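Local coordinates for protein L-asparagine oxygenase (Streptomyces coelicolor, PDB 2OG5) that catalyses the iron(II)- and 2-oxoglutarate-dependent 3-hydroxylation of L-asparagine to (2S,3S)-3-hydroxyasparagine, a building block of the calcium-dependent antibiotic, at residues 175-180 / 265-270; 205-210 / 309-314. All coordinates share one frame; numbering follows the deposited sequence.

Overall arrangement
Contact 1 (175-180 / 265-270) and contact 2 (205-210 / 309-314) meet at the metal of the active site. Their centres lie about 11 Å apart, and strands 176-179 and 309-313 are neighbours in one antiparallel sheet, in which 207-211 flanks 309-313 on its other edge. Probable backbone hydrogen bonds join the contacts, Leu-176 N to Arg-313 O and His-179 O to His-311 N, each 2.9 Å. Contact 1 carries His-179 and contact 2 His-311, two ligands of the iron site, which holds sodium here. Glu-181 is the third protein ligand, and three waters on the metal belong to both contacts.

Contact 1 of 2, residues 175-180 / 265-270; sequences LLTFHN and DLAATE. With NA (sodium ion), chain B.
The first histidine of the metal-binding triad, His-179, sits with its CB against the carboxylate of Asp-265, CG of the aspartate lying 3.5 Å from CB of the histidine. The two side chains run side by side and point the same way, ring and carboxylate planes 25° apart. With CG between its backbone N and carbonyl carbon (chi1 62°), the imidazole leads away from the aspartate towards the metal, where NE2 binds sodium at 2.4 Å. Its other nitrogen, ND1, donates in the ring plane to Thr-177 O of the same strand at 2.9 Å; this nearly straight bond fixes the rotation of the ring and leaves NE2 as the ligand. In the jelly-roll oxygenases that use iron(II) and 2-oxoglutarate, this histidine opens the His-X-Glu...His facial triad, completed here by Glu-181 and His-311. Asp-265 suits the turn beside it: OD1 accepts from Ala-267 N, making an Asx turn, and also from Ala-268 N, which comes from above the carboxylate plane. Water 1 donates to that same oxygen and to Thr-177 O, while water 2 links OD2 to Asn-180 O, so both carboxylate oxygens are tied through solvent to the strand and the residue just after it. The backbones join directly through one nearly linear hydrogen bond, Leu-266 N to Phe-178 O at 3.0 Å. Thr-177 is modelled in two conformers; in the one described here OG1 lies by Leu-266 CB, the two side chains crossing at a slant. Leu-266 CD1 reaches Phe-178 CB at 3.9 Å. Leu-266 also packs on Phe-287 and Gln-284 of helix 274-290, and Phe-178 on Gln-284 and Val-310.

Contact 2 of 2, residues 205-210 / 309-314; sequences AGLRTA and TVHGRT. With NA (sodium ion), chain B.
Arg-208 and Gly-312 face each other as a hydrogen-bonded antiparallel pair, each backbone N donating to the other's carbonyl oxygen. The bond from Arg-208 N to Gly-312 O, 2.9 Å long, is almost straight, its N-H...O angle 174°, and Gly-312 N meets Arg-208 O at 2.8 Å. Ala-210 and Val-310 repeat the exchange, Ala-210 N to Val-310 O and Val-310 N to Ala-210 O, each 2.9 Å. Several of these carbonyls (Gly-206, Arg-208, Val-310 and Ala-210) also receive a CA-H...O contact, the one from His-311 CA to Arg-208 O measuring 3.1 Å. At the other end Thr-314 N donates to Gly-206 O. Thr-314 OG1, set between its own backbone N and carbonyl carbon (chi1 60°), is placed to accept from Gly-206 N at 2.8 Å, and it is also hydrogen-bonded to Arg-204 O. A threonine thus prolongs the ladder where the strands give out.

Ala-210 and Val-310 pack CB to CG2 at 3.9 Å, and both touch Phe-287 of helix 274-290, a place suited to small and branched apolar residues. On the same face the aliphatic part of Arg-208 crosses Thr-314 at about a right angle, CD to CG2; its guanidinium goes on to a salt bridge with Asp-288, and NE bonds to Thr-293. On the opposite face, Thr-209 lays CG2 near His-311 CB and pairs its hydroxyl with His-294. Arg-313 NH1 is satisfied by Thr-314 O and Thr-174 O.

From this face His-311 projects its imidazole to the metal, NE2 binding sodium at 2.1 Å. A strand pair presenting the distal histidine of the facial triad is characteristic of the jelly-roll core of iron(II)/2-oxoglutarate oxygenases.

Contact 1 of 2, residues 175-180 / 265-270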
loop_
_atom_site.group_PDB
_atom_site.type_symbol
_atom_site.label_atom_id
_atom_site.label_comp_id
_atom_site.label_asym_id
_atom_site.label_seq_id
_atom_site.Cartn_x
_atom_site.Cartn_y
_atom_site.Cartn_z
ATOM N N LEU A 175 15.687 -7.397 3.915
ATOM C CA LEU A 175 14.913 -7.543 2.691
ATOM C C LEU A 175 13.480 -7.979 3.011
ATOM O O LEU A 175 13.265 -8.977 3.713
ATOM C CB LEU A 175 15.592 -8.536 1.748
ATOM C CG LEU A 175 14.953 -8.661 0.362
ATOM C CD1 LEU A 175 16.000 -8.987 -0.689
ATOM C CD2 LEU A 175 13.849 -9.702 0.355
ATOM N N LEU A 176 12.515 -7.218 2.490
ATOM C CA LEU A 176 11.099 -7.489 2.679
ATOM C C LEU A 176 10.621 -8.248 1.451
ATOM O O LEU A 176 10.587 -7.703 0.346
ATOM C CB LEU A 176 10.333 -6.181 2.819
ATOM C CG LEU A 176 8.820 -6.283 2.982
ATOM C CD1 LEU A 176 8.456 -6.968 4.298
ATOM C CD2 LEU A 176 8.171 -4.909 2.896
ATOM N N THR A 177 10.275 -9.518 1.647
ATOM C CA THR A 177 9.936 -10.420 0.542
ATOM C C THR A 177 8.605 -10.033 -0.113
ATOM O O THR A 177 7.690 -9.543 0.563
ATOM C CB THR A 177 9.911 -11.918 1.002
ATOM O OG1 THR A 177 9.249 -12.729 0.026
ATOM C CG2 THR A 177 9.199 -12.089 2.312
ATOM N N PHE A 178 8.506 -10.270 -1.423
ATOM C CA PHE A 178 7.319 -9.911 -2.208
ATOM C C PHE A 178 6.037 -10.497 -1.644
ATOM O O PHE A 178 5.977 -11.680 -1.304
ATOM C CB PHE A 178 7.457 -10.378 -3.662
ATOM C CG PHE A 178 8.412 -9.550 -4.479
ATOM C CD1 PHE A 178 8.142 -8.218 -4.777
ATOM C CD2 PHE A 178 9.579 -10.120 -4.976
ATOM C CE1 PHE A 178 9.035 -7.466 -5.542
ATOM C CE2 PHE A 178 10.468 -9.372 -5.741
ATOM C CZ PHE A 178 10.191 -8.054 -6.029
ATOM N N HIS A 179 5.001 -9.660 -1.590
ATOM C CA HIS A 179 3.697 -10.082 -1.107
ATOM C C HIS A 179 2.604 -9.130 -1.567
ATOM O O HIS A 179 2.846 -7.945 -1.808
ATOM C CB HIS A 179 3.687 -10.145 0.426
ATOM C CG HIS A 179 3.940 -8.825 1.087
ATOM N ND1 HIS A 179 5.198 -8.266 1.190
ATOM C CD2 HIS A 179 3.093 -7.944 1.668
ATOM C CE1 HIS A 179 5.112 -7.099 1.803
ATOM N NE2 HIS A 179 3.844 -6.879 2.105
ATOM N N ASN A 180 1.394 -9.674 -1.676
ATOM C CA ASN A 180 0.184 -8.857 -1.660
ATOM C C ASN A 180 -0.070 -8.479 -0.208
ATOM O O ASN A 180 0.131 -9.304 0.688
ATOM C CB ASN A 180 -1.026 -9.632 -2.195
ATOM C CG ASN A 180 -0.896 -9.985 -3.670
ATOM O OD1 ASN A 180 -0.801 -11.157 -4.021
ATOM N ND2 ASN A 180 -0.910 -8.973 -4.536
ATOM N N ASP A 265 1.820 -14.409 -0.661
ATOM C CA ASP A 265 2.827 -13.787 0.198
ATOM C C ASP A 265 3.990 -14.755 0.219
ATOM O O ASP A 265 3.845 -15.859 0.728
ATOM C CB ASP A 265 2.250 -13.565 1.597
ATOM C CG ASP A 265 3.211 -12.864 2.532
ATOM O OD1 ASP A 265 4.421 -13.128 2.456
ATOM O OD2 ASP A 265 2.742 -12.050 3.354
ATOM N N LEU A 266 5.119 -14.378 -0.378
ATOM C CA LEU A 266 6.225 -15.335 -0.523
ATOM C C LEU A 266 6.857 -15.711 0.819
ATOM O O LEU A 266 7.568 -16.712 0.898
ATOM C CB LEU A 266 7.257 -14.856 -1.549
ATOM C CG LEU A 266 6.760 -14.980 -2.998
ATOM C CD1 LEU A 266 7.696 -14.268 -3.938
ATOM C CD2 LEU A 266 6.613 -16.431 -3.419
ATOM N N ALA A 267 6.559 -14.953 1.874
ATOM C CA ALA A 267 6.998 -15.289 3.230
ATOM C C ALA A 267 6.016 -16.199 3.959
ATOM O O ALA A 267 6.437 -17.097 4.687
ATOM C CB ALA A 267 7.234 -14.025 4.048
ATOM N N ALA A 268 4.717 -15.981 3.758
ATOM C CA ALA A 268 3.679 -16.656 4.535
ATOM C C ALA A 268 3.005 -17.807 3.773
ATOM O O ALA A 268 2.631 -18.815 4.379
ATOM C CB ALA A 268 2.642 -15.652 4.997
ATOM N N THR A 269 2.861 -17.676 2.456
ATOM C CA THR A 269 2.151 -18.692 1.667
ATOM C C THR A 269 2.945 -20.002 1.632
ATOM O O THR A 269 4.116 -20.020 1.260
ATOM C CB THR A 269 1.869 -18.215 0.228
ATOM O OG1 THR A 269 1.075 -17.019 0.264
ATOM C CG2 THR A 269 1.122 -19.297 -0.571
ATOM N N GLU A 270 2.289 -21.088 2.031
ATOM C CA GLU A 270 2.904 -22.411 2.101
ATOM C C GLU A 270 2.346 -23.290 0.985
ATOM O O GLU A 270 1.127 -23.417 0.856
ATOM C CB GLU A 270 2.573 -23.065 3.442
ATOM C CG GLU A 270 3.238 -22.415 4.652
ATOM C CD GLU A 270 4.730 -22.686 4.743
ATOM O OE1 GLU A 270 5.198 -23.703 4.182
ATOM O OE2 GLU A 270 5.440 -21.880 5.385
HETATM NA NA NA B . 3.212 -4.550 2.440
HETATM O O HOH W 1 5.987 -11.037 2.604
HETATM O O HOH W 2 0.458 -10.686 3.173
HETATM O O HOH W 3 3.057 -4.976 4.344
HETATM O O HOH W 4 4.969 -3.769 3.116
HETATM O O HOH W 5 3.121 -2.041 2.853
#

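Contact 2 of 2, residues 205-210 / 309-314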
loop_
_atom_site.group_PDB
_atom_site.type_symbol
_atom_site.label_atom_id
_atom_site.label_comp_id
_atom_site.label_asym_id
_atom_site.label_seq_id
_atom_site.Cartn_x
_atom_site.Cartn_y
_atom_site.Cartn_z
ATOM N N ALA A 205 17.675 1.696 0.443
ATOM C CA ALA A 205 16.273 1.272 0.479
ATOM C C ALA A 205 15.545 1.667 -0.800
ATOM O O ALA A 205 15.625 2.814 -1.243
ATOM C CB ALA A 205 15.560 1.878 1.685
ATOM N N GLY A 206 14.819 0.720 -1.377
ATOM C CA GLY A 206 13.900 1.008 -2.466
ATOM C C GLY A 206 12.667 0.126 -2.373
ATOM O O GLY A 206 12.746 -1.042 -1.998
ATOM N N LEU A 207 11.526 0.712 -2.713
ATOM C CA LEU A 207 10.289 -0.036 -2.874
ATOM C C LEU A 207 10.407 -0.857 -4.144
ATOM O O LEU A 207 10.830 -0.343 -5.176
ATOM C CB LEU A 207 9.116 0.930 -3.023
ATOM C CG LEU A 207 7.735 0.346 -3.366
ATOM C CD1 LEU A 207 7.195 -0.495 -2.236
ATOM C CD2 LEU A 207 6.787 1.490 -3.720
ATOM N N ARG A 208 10.011 -2.125 -4.073
ATOM C CA ARG A 208 9.975 -2.978 -5.257
ATOM C C ARG A 208 8.538 -3.389 -5.529
ATOM O O ARG A 208 7.841 -3.831 -4.610
ATOM C CB ARG A 208 10.838 -4.226 -5.068
ATOM C CG ARG A 208 12.317 -3.947 -4.742
ATOM C CD ARG A 208 13.157 -5.186 -5.020
ATOM N NE ARG A 208 13.428 -5.363 -6.448
ATOM C CZ ARG A 208 13.737 -6.526 -7.027
ATOM N NH1 ARG A 208 13.797 -7.647 -6.325
ATOM N NH2 ARG A 208 13.990 -6.570 -8.323
ATOM N N THR A 209 8.087 -3.229 -6.771
ATOM C CA THR A 209 6.737 -3.677 -7.166
ATOM C C THR A 209 6.839 -4.605 -8.374
ATOM O O THR A 209 7.598 -4.334 -9.296
ATOM C CB THR A 209 5.802 -2.482 -7.477
ATOM O OG1 THR A 209 6.317 -1.717 -8.568
ATOM C CG2 THR A 209 5.663 -1.581 -6.249
ATOM N N ALA A 210 6.088 -5.706 -8.361
ATOM C CA ALA A 210 6.075 -6.638 -9.494
ATOM C C ALA A 210 4.652 -7.062 -9.825
ATOM O O ALA A 210 3.915 -7.513 -8.956
ATOM C CB ALA A 210 6.919 -7.850 -9.189
ATOM N N THR A 309 -0.515 -6.690 -8.222
ATOM C CA THR A 309 0.877 -6.335 -7.991
ATOM C C THR A 309 1.284 -6.659 -6.569
ATOM O O THR A 309 0.588 -6.269 -5.627
ATOM C CB THR A 309 1.083 -4.839 -8.299
ATOM O OG1 THR A 309 0.779 -4.628 -9.677
ATOM C CG2 THR A 309 2.519 -4.366 -8.038
ATOM N N VAL A 310 2.395 -7.382 -6.436
ATOM C CA VAL A 310 3.050 -7.627 -5.160
ATOM C C VAL A 310 4.113 -6.569 -4.913
ATOM O O VAL A 310 4.593 -5.927 -5.848
ATOM C CB VAL A 310 3.697 -9.023 -5.106
ATOM C CG1 VAL A 310 2.636 -10.121 -5.237
ATOM C CG2 VAL A 310 4.772 -9.202 -6.207
ATOM N N HIS A 311 4.467 -6.362 -3.649
ATOM C CA HIS A 311 5.544 -5.423 -3.340
ATOM C C HIS A 311 6.470 -5.975 -2.280
ATOM O O HIS A 311 6.133 -6.890 -1.525
ATOM C CB HIS A 311 4.984 -4.055 -2.929
ATOM C CG HIS A 311 4.291 -4.054 -1.606
ATOM N ND1 HIS A 311 2.975 -4.446 -1.453
ATOM C CD2 HIS A 311 4.728 -3.705 -0.372
ATOM C CE1 HIS A 311 2.633 -4.334 -0.183
ATOM N NE2 HIS A 311 3.678 -3.894 0.496
ATOM N N GLY A 312 7.662 -5.394 -2.263
ATOM C CA GLY A 312 8.702 -5.709 -1.301
ATOM C C GLY A 312 9.606 -4.505 -1.140
ATOM O O GLY A 312 9.266 -3.395 -1.547
ATOM N N ARG A 313 10.747 -4.714 -0.507
ATOM C CA ARG A 313 11.649 -3.625 -0.198
ATOM C C ARG A 313 13.044 -4.170 -0.024
ATOM O O ARG A 313 13.232 -5.220 0.585
ATOM C CB ARG A 313 11.241 -2.915 1.094
ATOM C CG ARG A 313 11.832 -1.511 1.182
ATOM C CD ARG A 313 12.433 -1.164 2.538
ATOM N NE ARG A 313 11.709 -1.773 3.642
ATOM C CZ ARG A 313 12.132 -2.824 4.347
ATOM N NH1 ARG A 313 13.306 -3.413 4.090
ATOM N NH2 ARG A 313 11.363 -3.305 5.315
ATOM N N THR A 314 14.034 -3.434 -0.521
ATOM C CA THR A 314 15.426 -3.838 -0.336
ATOM C C THR A 314 15.883 -3.631 1.109
ATOM O O THR A 314 15.281 -2.872 1.871
ATOM C CB THR A 314 16.356 -3.033 -1.251
ATOM O OG1 THR A 314 16.225 -1.643 -0.945
ATOM C CG2 THR A 314 16.015 -3.270 -2.707
HETATM NA NA NA B . 3.212 -4.550 2.440
HETATM O O HOH W 3 3.057 -4.976 4.344
HETATM O O HOH W 4 4.969 -3.769 3.116
HETATM O O HOH W 5 3.121 -2.041 2.853
#